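Local structure of periplasmic beta-glucosidase (6R5T) at residues Asp145-Leu151 with Leu673-Arg677; Arg272-Arg276 with Lys298-Glu304; Leu375-Gly379 with Ala417-Ala422; Lys428-Val432 with Val449-Pro453. The protein probably hydrolyses terminal, non-reducing beta-D-glucosyl residues of its substrates in the periplasm, releasing beta-D-glucose, as a glycoside hydrolase of family 3. The protein carries 1 engineered substitution. All blocks are in the same frame, centred on the assembly; numbering follows the deposited sequence.

Contact 1: Asp145-Leu151 with Leu673-Arg677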
loop_
_atom_site.group_PDB
_atom_site.type_symbol
_atom_site.label_atom_id
_atom_site.label_comp_id
_atom_site.label_asym_id
_atom_site.label_seq_id
_atom_site.Cartn_x
_atom_site.Cartn_y
_atom_site.Cartn_z
ATOM N N ASP A 145 15.296 -6.462 2.118
ATOM C CA ASP A 145 15.506 -7.916 1.940
ATOM C C ASP A 145 15.546 -8.706 3.245
ATOM O O ASP A 145 16.312 -8.374 4.157
ATOM C CB ASP A 145 16.788 -8.200 1.177
ATOM C CG ASP A 145 16.902 -9.692 0.905
ATOM O OD1 ASP A 145 16.015 -10.261 0.202
ATOM O OD2 ASP A 145 17.898 -10.249 1.394
ATOM N N THR A 146 14.811 -9.796 3.247
ATOM C CA THR A 146 14.690 -10.633 4.476
ATOM C C THR A 146 16.027 -11.323 4.763
ATOM O O THR A 146 16.441 -11.384 5.914
ATOM C CB THR A 146 13.563 -11.628 4.293
ATOM O OG1 THR A 146 12.362 -10.919 4.005
ATOM C CG2 THR A 146 13.421 -12.491 5.508
ATOM N N TYR A 147 16.669 -11.908 3.752
ATOM C CA TYR A 147 17.959 -12.600 3.920
ATOM C C TYR A 147 19.006 -11.665 4.514
ATOM O O TYR A 147 19.687 -11.983 5.546
ATOM C CB TYR A 147 18.372 -13.299 2.631
ATOM C CG TYR A 147 19.652 -14.061 2.709
ATOM C CD1 TYR A 147 20.853 -13.449 2.466
ATOM C CD2 TYR A 147 19.633 -15.404 3.002
ATOM C CE1 TYR A 147 22.062 -14.135 2.604
ATOM C CE2 TYR A 147 20.820 -16.114 3.084
ATOM C CZ TYR A 147 22.022 -15.491 2.900
ATOM O OH TYR A 147 23.090 -16.362 2.949
ATOM N N LEU A 148 19.226 -10.535 3.870
ATOM C CA LEU A 148 20.287 -9.626 4.268
ATOM C C LEU A 148 19.933 -9.067 5.667
ATOM O O LEU A 148 20.843 -9.014 6.515
ATOM C CB LEU A 148 20.419 -8.517 3.235
ATOM C CG LEU A 148 21.477 -7.489 3.571
ATOM C CD1 LEU A 148 22.857 -8.145 3.720
ATOM C CD2 LEU A 148 21.517 -6.447 2.480
ATOM N N THR A 149 18.698 -8.604 5.873
ATOM C CA THR A 149 18.351 -8.006 7.169
ATOM C C THR A 149 18.479 -9.062 8.291
ATOM O O THR A 149 18.970 -8.710 9.404
ATOM C CB THR A 149 16.968 -7.380 7.148
ATOM O OG1 THR A 149 17.032 -6.273 6.234
ATOM C CG2 THR A 149 16.503 -6.939 8.523
ATOM N N SER A 150 18.106 -10.300 8.020
ATOM C CA SER A 150 18.234 -11.406 9.016
ATOM C C SER A 150 19.713 -11.615 9.361
ATOM O O SER A 150 20.063 -11.752 10.559
ATOM C CB SER A 150 17.585 -12.643 8.575
ATOM O OG SER A 150 16.191 -12.438 8.470
ATOM N N LEU A 151 20.565 -11.651 8.357
ATOM C CA LEU A 151 22.001 -11.850 8.588
ATOM C C LEU A 151 22.543 -10.698 9.438
ATOM O O LEU A 151 23.243 -10.938 10.456
ATOM C CB LEU A 151 22.687 -11.925 7.218
ATOM C CG LEU A 151 24.166 -12.273 7.204
ATOM C CD1 LEU A 151 24.557 -12.674 5.782
ATOM C CD2 LEU A 151 25.054 -11.130 7.583
ATOM N N LEU A 673 17.091 -13.228 -2.578
ATOM C CA LEU A 673 18.532 -13.292 -2.240
ATOM C C LEU A 673 18.801 -14.515 -1.346
ATOM O O LEU A 673 18.100 -14.675 -0.322
ATOM C CB LEU A 673 18.954 -12.029 -1.532
ATOM C CG LEU A 673 20.445 -11.885 -1.278
ATOM C CD1 LEU A 673 21.201 -11.618 -2.562
ATOM C CD2 LEU A 673 20.663 -10.739 -0.322
ATOM N N ARG A 674 19.829 -15.275 -1.690
ATOM C CA ARG A 674 20.217 -16.445 -0.880
ATOM C C ARG A 674 21.731 -16.494 -0.693
ATOM O O ARG A 674 22.192 -17.417 -0.052
ATOM C CB ARG A 674 19.694 -17.764 -1.447
ATOM C CG ARG A 674 18.208 -17.973 -1.263
ATOM C CD ARG A 674 17.882 -18.095 0.189
ATOM N NE ARG A 674 16.488 -18.397 0.415
ATOM C CZ ARG A 674 15.565 -17.537 0.730
ATOM N NH1 ARG A 674 15.843 -16.243 0.779
ATOM N NH2 ARG A 674 14.352 -17.996 1.034
ATOM N N GLY A 675 22.492 -15.510 -1.140
ATOM C CA GLY A 675 23.901 -15.447 -0.781
ATOM C C GLY A 675 24.541 -14.242 -1.405
ATOM O O GLY A 675 23.951 -13.650 -2.336
ATOM N N PHE A 676 25.686 -13.863 -0.888
ATOM C CA PHE A 676 26.443 -12.776 -1.512
ATOM C C PHE A 676 27.894 -12.851 -1.064
ATOM O O PHE A 676 28.197 -13.515 -0.049
ATOM C CB PHE A 676 25.851 -11.409 -1.183
ATOM C CG PHE A 676 25.790 -11.061 0.273
ATOM C CD1 PHE A 676 26.866 -10.450 0.887
ATOM C CD2 PHE A 676 24.655 -11.380 1.007
ATOM C CE1 PHE A 676 26.767 -10.093 2.225
ATOM C CE2 PHE A 676 24.584 -11.075 2.361
ATOM C CZ PHE A 676 25.655 -10.434 2.949
ATOM N N ARG A 677 28.740 -12.226 -1.859
ATOM C CA ARG A 677 30.193 -12.179 -1.541
ATOM C C ARG A 677 30.670 -10.801 -1.942
ATOM O O ARG A 677 30.615 -10.475 -3.146
ATOM C CB ARG A 677 31.007 -13.249 -2.272
ATOM C CG ARG A 677 32.246 -13.748 -1.521
ATOM C CD ARG A 677 31.875 -14.712 -0.372
ATOM N NE ARG A 677 31.571 -16.108 -0.734
ATOM C CZ ARG A 677 30.451 -16.774 -0.456
ATOM N NH1 ARG A 677 29.424 -16.223 0.189
ATOM N NH2 ARG A 677 30.361 -18.036 -0.839
HETATM O O HOH W 1 15.739 -12.866 0.685
HETATM O O HOH W 2 25.995 -15.432 1.870
#
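An interface between two domains of the family 3 glycoside hydrolase is built here: the first turns of helix 146-161, in the TIM-barrel-like N-terminal domain, rest on strand 672-681, an outermost strand of a sheet in the fibronectin type III-like domain. The axes of helix 146-151 and strand 673-677 approach to 7.9 Å at 56°. Asp145 is the N-cap, its OD2 accepting from Leu148 N at 2.8 Å, while its OD1 takes a hydrogen bond from Tyr578. Water 1 carries this end of the helix across to the strand, donating to Asp145 OD1 (2.7 Å) and to Leu673 O (3.1 Å). Tyr147 is the central side chain. Arg674 and Gly675 form a classic beta bulge opposite Leu657, and the tyrosine ring lies flat against its backbone: Arg674 CA sits 4.1 Å from the Tyr147 ring centroid, 13° off the normal, a CH-pi contact. Apolar side chains pack beside it. Leu673 CD2 lies 3.9 Å from Tyr147 CD1 and Phe676 CE2 4.0 Å from Tyr147 CE1. Phe676, whose ring also meets Trp98 edge-to-face, reaches Leu148 and, one turn on from Tyr147, Leu151, with CE2 3.7 Å from Leu148 CD1 and CZ 3.8 Å from Leu151 CD1. At the far end of the tyrosine, water 2 is hydrogen-bonded to Tyr147 OH (3.2 Å) and accepts from Phe676 N (3.2 Å).

Contact 2: Arg272-Arg276 with Lys298-Glu304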
loop_
_atom_site.group_PDB
_atom_site.type_symbol
_atom_site.label_atom_id
_atom_site.label_comp_id
_atom_site.label_asym_id
_atom_site.label_seq_id
_atom_site.Cartn_x
_atom_site.Cartn_y
_atom_site.Cartn_z
ATOM N N ARG A 272 -6.475 0.590 33.691
ATOM C CA ARG A 272 -6.489 -0.690 34.419
ATOM C C ARG A 272 -6.578 -1.850 33.425
ATOM O O ARG A 272 -5.827 -2.804 33.517
ATOM C CB ARG A 272 -7.695 -0.664 35.355
ATOM C CG ARG A 272 -7.868 -1.890 36.212
ATOM C CD ARG A 272 -9.025 -1.646 37.184
ATOM N NE ARG A 272 -9.095 -2.810 38.035
ATOM C CZ ARG A 272 -9.312 -2.797 39.361
ATOM N NH1 ARG A 272 -9.526 -1.660 40.023
ATOM N NH2 ARG A 272 -9.329 -3.957 40.000
ATOM N N ASP A 273 -7.534 -1.753 32.508
ATOM C CA ASP A 273 -7.737 -2.827 31.492
ATOM C C ASP A 273 -6.535 -2.837 30.546
ATOM O O ASP A 273 -6.107 -3.915 30.177
ATOM C CB ASP A 273 -9.062 -2.625 30.765
ATOM C CG ASP A 273 -10.268 -2.871 31.658
ATOM O OD1 ASP A 273 -10.096 -3.516 32.737
ATOM O OD2 ASP A 273 -11.370 -2.389 31.301
ATOM N N ALA A 274 -5.957 -1.688 30.210
ATOM C CA ALA A 274 -4.758 -1.692 29.343
ATOM C C ALA A 274 -3.605 -2.445 30.008
ATOM O O ALA A 274 -2.897 -3.288 29.373
ATOM C CB ALA A 274 -4.388 -0.286 28.989
ATOM N N THR A 275 -3.406 -2.202 31.317
ATOM C CA THR A 275 -2.312 -2.842 32.056
ATOM C C THR A 275 -2.503 -4.370 32.055
ATOM O O THR A 275 -1.539 -5.136 31.835
ATOM C CB THR A 275 -2.304 -2.291 33.492
ATOM O OG1 THR A 275 -2.088 -0.880 33.445
ATOM C CG2 THR A 275 -1.233 -2.963 34.304
ATOM N N ARG A 276 -3.754 -4.815 32.290
ATOM C CA ARG A 276 -4.070 -6.262 32.315
ATOM C C ARG A 276 -3.708 -6.894 30.951
ATOM O O ARG A 276 -3.019 -7.919 30.907
ATOM C CB ARG A 276 -5.543 -6.486 32.650
ATOM C CG ARG A 276 -5.850 -7.970 32.671
ATOM C CD ARG A 276 -7.298 -8.392 32.813
ATOM N NE ARG A 276 -8.212 -7.420 32.240
ATOM C CZ ARG A 276 -8.653 -7.421 30.988
ATOM N NH1 ARG A 276 -8.271 -8.352 30.125
ATOM N NH2 ARG A 276 -9.475 -6.461 30.606
ATOM N N LYS A 298 -3.806 -3.563 42.201
ATOM C CA LYS A 298 -5.296 -3.601 42.153
ATOM C C LYS A 298 -5.741 -4.782 41.311
ATOM O O LYS A 298 -6.689 -5.508 41.698
ATOM C CB LYS A 298 -5.863 -2.263 41.693
ATOM C CG LYS A 298 -5.914 -1.226 42.813
ATOM C CD LYS A 298 -6.438 0.117 42.351
ATOM C CE LYS A 298 -6.450 1.182 43.430
ATOM N NZ LYS A 298 -6.935 2.467 42.883
ATOM N N LEU A 299 -5.122 -4.962 40.134
ATOM C CA LEU A 299 -5.511 -6.084 39.269
ATOM C C LEU A 299 -5.344 -7.414 39.981
ATOM O O LEU A 299 -6.200 -8.327 39.842
ATOM C CB LEU A 299 -4.682 -6.035 37.991
ATOM C CG LEU A 299 -5.065 -4.926 37.015
ATOM C CD1 LEU A 299 -3.992 -4.753 35.957
ATOM C CD2 LEU A 299 -6.401 -5.229 36.360
ATOM N N LEU A 300 -4.233 -7.569 40.660
ATOM C CA LEU A 300 -3.938 -8.867 41.300
ATOM C C LEU A 300 -4.964 -9.123 42.424
ATOM O O LEU A 300 -5.530 -10.245 42.480
ATOM C CB LEU A 300 -2.526 -8.848 41.861
ATOM C CG LEU A 300 -2.133 -10.167 42.551
ATOM C CD1 LEU A 300 -2.158 -11.380 41.617
ATOM C CD2 LEU A 300 -0.758 -10.060 43.172
ATOM N N ALA A 301 -5.232 -8.100 43.227
ATOM C CA ALA A 301 -6.163 -8.194 44.390
ATOM C C ALA A 301 -7.576 -8.554 43.912
ATOM O O ALA A 301 -8.283 -9.295 44.621
ATOM C CB ALA A 301 -6.119 -6.893 45.148
ATOM N N ALA A 302 -7.977 -8.080 42.734
ATOM C CA ALA A 302 -9.302 -8.363 42.131
ATOM C C ALA A 302 -9.326 -9.721 41.411
ATOM O O ALA A 302 -10.380 -10.085 40.890
ATOM C CB ALA A 302 -9.691 -7.233 41.215
ATOM N N GLY A 303 -8.204 -10.444 41.322
ATOM C CA GLY A 303 -8.130 -11.721 40.591
ATOM C C GLY A 303 -8.167 -11.503 39.083
ATOM O O GLY A 303 -8.471 -12.474 38.371
ATOM N N GLU A 304 -7.838 -10.311 38.592
ATOM C CA GLU A 304 -7.905 -10.013 37.118
ATOM C C GLU A 304 -6.586 -10.435 36.437
ATOM O O GLU A 304 -6.568 -10.625 35.202
ATOM C CB GLU A 304 -8.191 -8.544 36.856
ATOM C CG GLU A 304 -9.534 -8.096 37.388
ATOM C CD GLU A 304 -9.762 -6.612 37.171
ATOM O OE1 GLU A 304 -9.350 -5.794 38.020
ATOM O OE2 GLU A 304 -10.290 -6.275 36.104
HETATM O O HOH W 3 -9.027 -5.555 33.810
#
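Two helices of the TIM-barrel-like N-terminal domain, 271-281 and 291-301, meet here, the second ending in a Schellman motif. Its two backbone bonds, Gly303 N to Leu300 O (2.9 Å) and Glu304 N to Leu299 O (2.9 Å), with positive phi at Gly303, turn the chain so that Glu304 points back at the first helix. Charge pairing follows: Glu304 OE1 accepts from Arg272 NH2 at 2.7 Å and Arg272 NE at 3.0 Å, a salt bridge held by a single carboxylate oxygen. Apolar contact lies beside it. Leu299 packs on the helix through CD1, 3.7 Å from Thr275 CG2, and CD2, 3.7 Å from Arg272 CG, while Lys298 CB covers one face of the Arg272 guanidinium. The other oxygen of Glu304 faces a like charge, OE2 lying 4.4 Å from Asp273 OD1, and water 3 bridges the two, donating to Glu304 OE2 (2.7 Å) and Asp273 OD1 (2.5 Å) and accepting from Arg276 NE (2.6 Å).

Contact 3: Leu375-Gly379 with Ala417-Ala422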
loop_
_atom_site.group_PDB
_atom_site.type_symbol
_atom_site.label_atom_id
_atom_site.label_comp_id
_atom_site.label_asym_id
_atom_site.label_seq_id
_atom_site.Cartn_x
_atom_site.Cartn_y
_atom_site.Cartn_z
ATOM N N LEU A 375 37.519 12.907 -9.234
ATOM C CA LEU A 375 38.066 14.273 -9.455
ATOM C C LEU A 375 39.567 14.302 -9.154
ATOM O O LEU A 375 40.053 13.589 -8.310
ATOM C CB LEU A 375 37.365 15.264 -8.534
ATOM C CG LEU A 375 35.841 15.375 -8.666
ATOM C CD1 LEU A 375 35.314 16.369 -7.669
ATOM C CD2 LEU A 375 35.426 15.712 -10.058
ATOM N N LYS A 376 40.259 15.229 -9.796
ATOM C CA LYS A 376 41.649 15.577 -9.445
ATOM C C LYS A 376 41.601 16.668 -8.386
ATOM O O LYS A 376 40.667 17.493 -8.441
ATOM C CB LYS A 376 42.395 16.117 -10.664
ATOM C CG LYS A 376 42.528 15.137 -11.807
ATOM C CD LYS A 376 43.543 15.618 -12.795
ATOM C CE LYS A 376 43.163 15.343 -14.226
ATOM N NZ LYS A 376 44.384 15.207 -15.052
ATOM N N LYS A 377 42.585 16.654 -7.486
ATOM C CA LYS A 377 42.697 17.656 -6.395
ATOM C C LYS A 377 43.341 18.906 -6.978
ATOM O O LYS A 377 44.498 19.190 -6.639
ATOM C CB LYS A 377 43.537 17.120 -5.240
ATOM C CG LYS A 377 42.927 15.941 -4.521
ATOM C CD LYS A 377 43.716 15.491 -3.342
ATOM C CE LYS A 377 43.013 14.368 -2.632
ATOM N NZ LYS A 377 43.834 13.771 -1.557
ATOM N N GLN A 378 42.616 19.657 -7.781
ATOM C CA GLN A 378 43.166 20.844 -8.466
ATOM C C GLN A 378 42.014 21.695 -8.987
ATOM O O GLN A 378 40.866 21.230 -8.959
ATOM C CB GLN A 378 44.095 20.418 -9.603
ATOM C CG GLN A 378 43.321 19.875 -10.792
ATOM C CD GLN A 378 44.201 19.322 -11.881
ATOM O OE1 GLN A 378 45.311 18.866 -11.630
ATOM N NE2 GLN A 378 43.681 19.337 -13.090
ATOM N N GLY A 379 42.318 22.921 -9.402
ATOM C CA GLY A 379 41.363 23.831 -10.042
ATOM C C GLY A 379 40.432 24.489 -9.028
ATOM O O GLY A 379 40.786 24.614 -7.856
ATOM N N ALA A 417 40.898 17.493 2.037
ATOM C CA ALA A 417 41.502 16.663 0.968
ATOM C C ALA A 417 42.424 17.536 0.102
ATOM O O ALA A 417 43.489 17.023 -0.264
ATOM C CB ALA A 417 40.415 16.068 0.127
ATOM N N VAL A 418 42.011 18.753 -0.227
ATOM C CA VAL A 418 42.684 19.572 -1.280
ATOM C C VAL A 418 43.759 20.480 -0.655
ATOM O O VAL A 418 44.638 20.927 -1.439
ATOM C CB VAL A 418 41.703 20.377 -2.129
ATOM C CG1 VAL A 418 40.708 19.468 -2.829
ATOM C CG2 VAL A 418 40.988 21.480 -1.378
ATOM N N GLY A 419 43.687 20.736 0.654
ATOM C CA GLY A 419 44.562 21.723 1.323
ATOM C C GLY A 419 44.682 22.970 0.471
ATOM O O GLY A 419 43.664 23.596 0.163
ATOM N N GLU A 420 45.894 23.320 0.043
ATOM C CA GLU A 420 46.106 24.550 -0.776
ATOM C C GLU A 420 46.221 24.194 -2.267
ATOM O O GLU A 420 46.487 25.107 -3.068
ATOM C CB GLU A 420 47.368 25.318 -0.352
ATOM C CG GLU A 420 47.501 25.548 1.140
ATOM C CD GLU A 420 48.296 24.475 1.870
ATOM O OE1 GLU A 420 49.261 23.952 1.260
ATOM O OE2 GLU A 420 47.940 24.147 3.038
ATOM N N ARG A 421 45.993 22.937 -2.664
ATOM C CA ARG A 421 46.192 22.495 -4.067
ATOM C C ARG A 421 44.974 22.821 -4.933
ATOM O O ARG A 421 45.099 22.716 -6.144
ATOM C CB ARG A 421 46.597 21.017 -4.048
ATOM C CG ARG A 421 48.020 20.850 -3.524
ATOM C CD ARG A 421 48.352 19.503 -2.908
ATOM N NE ARG A 421 47.764 19.308 -1.584
ATOM C CZ ARG A 421 46.874 18.371 -1.246
ATOM N NH1 ARG A 421 46.416 18.322 -0.001
ATOM N NH2 ARG A 421 46.423 17.500 -2.137
ATOM N N ALA A 422 43.806 23.139 -4.352
ATOM C CA ALA A 422 42.609 23.530 -5.127
ATOM C C ALA A 422 41.850 24.598 -4.353
ATOM O O ALA A 422 42.061 24.738 -3.119
ATOM C CB ALA A 422 41.699 22.347 -5.429
HETATM O O HOH W 4 46.082 15.030 -0.402
HETATM O O HOH W 5 44.802 24.159 -8.831
#
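Two cationic side chains lie close together at this surface contact, Lys377 NZ and Arg421 NH2 being 4.6 Å apart, and both bind the same water. Water 4 accepts from Lys377 NZ at 2.8 Å and, weakly, from Arg421 NH2 at 3.0 Å, and donates to Ala417 O at 3.3 Å. Arg421 NH1 reaches that same carbonyl directly, 3.2 Å from Ala417 O, so the guanidinium folds back over the C-terminal end of the preceding helix, 410-418. Lys377 NZ also forms a salt bridge with Glu556. The contact joins the loop leading into strand 380-384 to the turn between helix 410-418 and strand 423-427, so it sits where two neighbouring parallel strands of the mixed sheet in the family 3 C-terminal domain begin. A type II' turn from Val418 to Arg421, with Gly419 at positive phi, reverses the chain after the helix. Beyond it, Ala422 CB rests 3.6 Å from Gln378 C and 3.4 Å from Gly379 O. Gln378 CA makes a straight CA-H...O contact of 3.6 Å with Arg421 O, an oxygen that also accepts from water 5 at 3.1 Å; this water in turn accepts from Gly379 N at 2.8 Å.

Contact 4: Lys428-Val432 with Val449-Pro453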
loop_
_atom_site.group_PDB
_atom_site.type_symbol
_atom_site.label_atom_id
_atom_site.label_comp_id
_atom_site.label_asym_id
_atom_site.label_seq_id
_atom_site.Cartn_x
_atom_site.Cartn_y
_atom_site.Cartn_z
ATOM N N LYS A 428 25.283 28.469 -0.352
ATOM C CA LYS A 428 24.204 27.606 0.155
ATOM C C LYS A 428 23.244 27.235 -0.969
ATOM O O LYS A 428 22.766 26.045 -0.990
ATOM C CB LYS A 428 23.458 28.289 1.283
ATOM C CG LYS A 428 22.576 27.327 2.037
ATOM C CD LYS A 428 21.966 27.922 3.213
ATOM C CE LYS A 428 21.025 26.939 3.858
ATOM N NZ LYS A 428 20.784 27.320 5.255
ATOM N N GLY A 429 22.836 28.186 -1.821
ATOM C CA GLY A 429 22.029 27.840 -3.002
ATOM C C GLY A 429 20.545 27.804 -2.773
ATOM O O GLY A 429 19.804 28.326 -3.568
ATOM N N ALA A 430 20.105 27.119 -1.708
ATOM C CA ALA A 430 18.701 27.016 -1.350
ATOM C C ALA A 430 18.660 26.605 0.115
ATOM O O ALA A 430 19.573 25.983 0.572
ATOM C CB ALA A 430 17.995 26.000 -2.207
ATOM N N ASN A 431 17.547 26.888 0.750
ATOM C CA ASN A 431 17.238 26.265 2.041
ATOM C C ASN A 431 16.806 24.817 1.765
ATOM O O ASN A 431 16.459 24.475 0.609
ATOM C CB ASN A 431 16.145 27.061 2.754
ATOM C CG ASN A 431 16.684 28.330 3.379
ATOM O OD1 ASN A 431 17.758 28.334 3.968
ATOM N ND2 ASN A 431 15.892 29.370 3.222
ATOM N N VAL A 432 16.798 23.987 2.797
ATOM C CA VAL A 432 16.476 22.542 2.617
ATOM C C VAL A 432 15.078 22.400 2.030
ATOM O O VAL A 432 14.792 21.443 1.287
ATOM C CB VAL A 432 16.633 21.717 3.897
ATOM C CG1 VAL A 432 18.044 21.679 4.397
ATOM C CG2 VAL A 432 15.729 22.129 5.007
ATOM N N VAL A 449 17.220 23.045 11.614
ATOM C CA VAL A 449 17.473 23.511 10.240
ATOM C C VAL A 449 17.759 25.007 10.284
ATOM O O VAL A 449 16.846 25.736 10.595
ATOM C CB VAL A 449 16.289 23.203 9.321
ATOM C CG1 VAL A 449 16.469 23.787 7.940
ATOM C CG2 VAL A 449 16.100 21.689 9.259
ATOM N N GLU A 450 18.932 25.367 9.780
ATOM C CA GLU A 450 19.361 26.773 9.602
ATOM C C GLU A 450 18.644 27.318 8.381
ATOM O O GLU A 450 18.761 26.749 7.266
ATOM C CB GLU A 450 20.866 26.884 9.392
ATOM C CG GLU A 450 21.694 26.176 10.452
ATOM C CD GLU A 450 23.019 26.830 10.833
ATOM O OE1 GLU A 450 23.838 26.162 11.516
ATOM O OE2 GLU A 450 23.226 28.019 10.474
ATOM N N VAL A 451 17.888 28.378 8.565
ATOM C CA VAL A 451 17.138 29.010 7.480
ATOM C C VAL A 451 17.920 30.266 7.098
ATOM O O VAL A 451 18.134 31.175 7.963
ATOM C CB VAL A 451 15.701 29.287 7.947
ATOM C CG1 VAL A 451 14.912 29.967 6.866
ATOM C CG2 VAL A 451 15.023 27.980 8.386
ATOM N N ASP A 452 18.404 30.295 5.867
ATOM C CA ASP A 452 18.976 31.517 5.290
ATOM C C ASP A 452 17.799 32.455 5.119
ATOM O O ASP A 452 16.785 32.097 4.526
ATOM C CB ASP A 452 19.662 31.207 3.970
ATOM C CG ASP A 452 20.478 32.370 3.428
ATOM O OD1 ASP A 452 19.904 33.479 3.240
ATOM O OD2 ASP A 452 21.645 32.137 3.157
ATOM N N PRO A 453 17.881 33.703 5.627
ATOM C CA PRO A 453 16.741 34.606 5.529
ATOM C C PRO A 453 16.604 35.269 4.149
ATOM O O PRO A 453 15.625 35.946 3.910
ATOM C CB PRO A 453 17.091 35.671 6.590
ATOM C CG PRO A 453 18.584 35.694 6.641
ATOM C CD PRO A 453 19.053 34.287 6.300
HETATM O O HOH W 6 18.186 25.153 5.133
#
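The carboxamide of Asn431 pairs with the backbone of Asp452 at both of its polar atoms: OD1 accepts from Asp452 N at 2.8 Å, and ND2 donates to Asp452 O at 3.2 Å with a nearly straight N-H...O angle of 176°. The side chain thereby bonds to both the NH and the CO of one residue. Lys428, extended along its whole length, sends NZ to Glu450 O at 2.9 Å and adds a weak bond of 3.4 Å to Asn431 OD1. Both segments are irregular loops of the family 3 C-terminal domain: 428-432 follows strand 423-427, an edge strand of the mixed sheet, and 449-453 connects helix 436-442 to helix 456-468. Water 6 fills the space between them, accepting from Val432 N at 3.0 Å and donating to Glu450 O at 2.7 Å, so that this carbonyl receives both the lysine and the water. The Asp452 carboxylate is engaged separately, in a salt bridge with Arg454, and Asn431 O and Val432 O accept from Ser498 and Gln499. Next to the polar network, Val432 CG2 and Val449 CG1 touch at 3.4 Å, with Leu439 and Leu442 of the intervening helix against these two valines.

How the contacts relate
From the N terminus, the first segment met is 145-151, whose partner 673-677 comes 522 residues later, so contact 1 closes a very long loop and joins the N-terminal domain to the fibronectin type III-like domain. The other three contacts all fall within that loop, one after another, without crossing. Contact 2 closes first, a short helix-to-helix return in the N-terminal domain. Contacts 3 and 4 then follow in the family 3 C-terminal domain, on either side of strand 423-427 in sequence, with centres 27 Å apart. No two contacts touch. Contacts 2 and 3 lie farthest apart, on opposite sides of the chain's centre, their own centres separated by 69 Å.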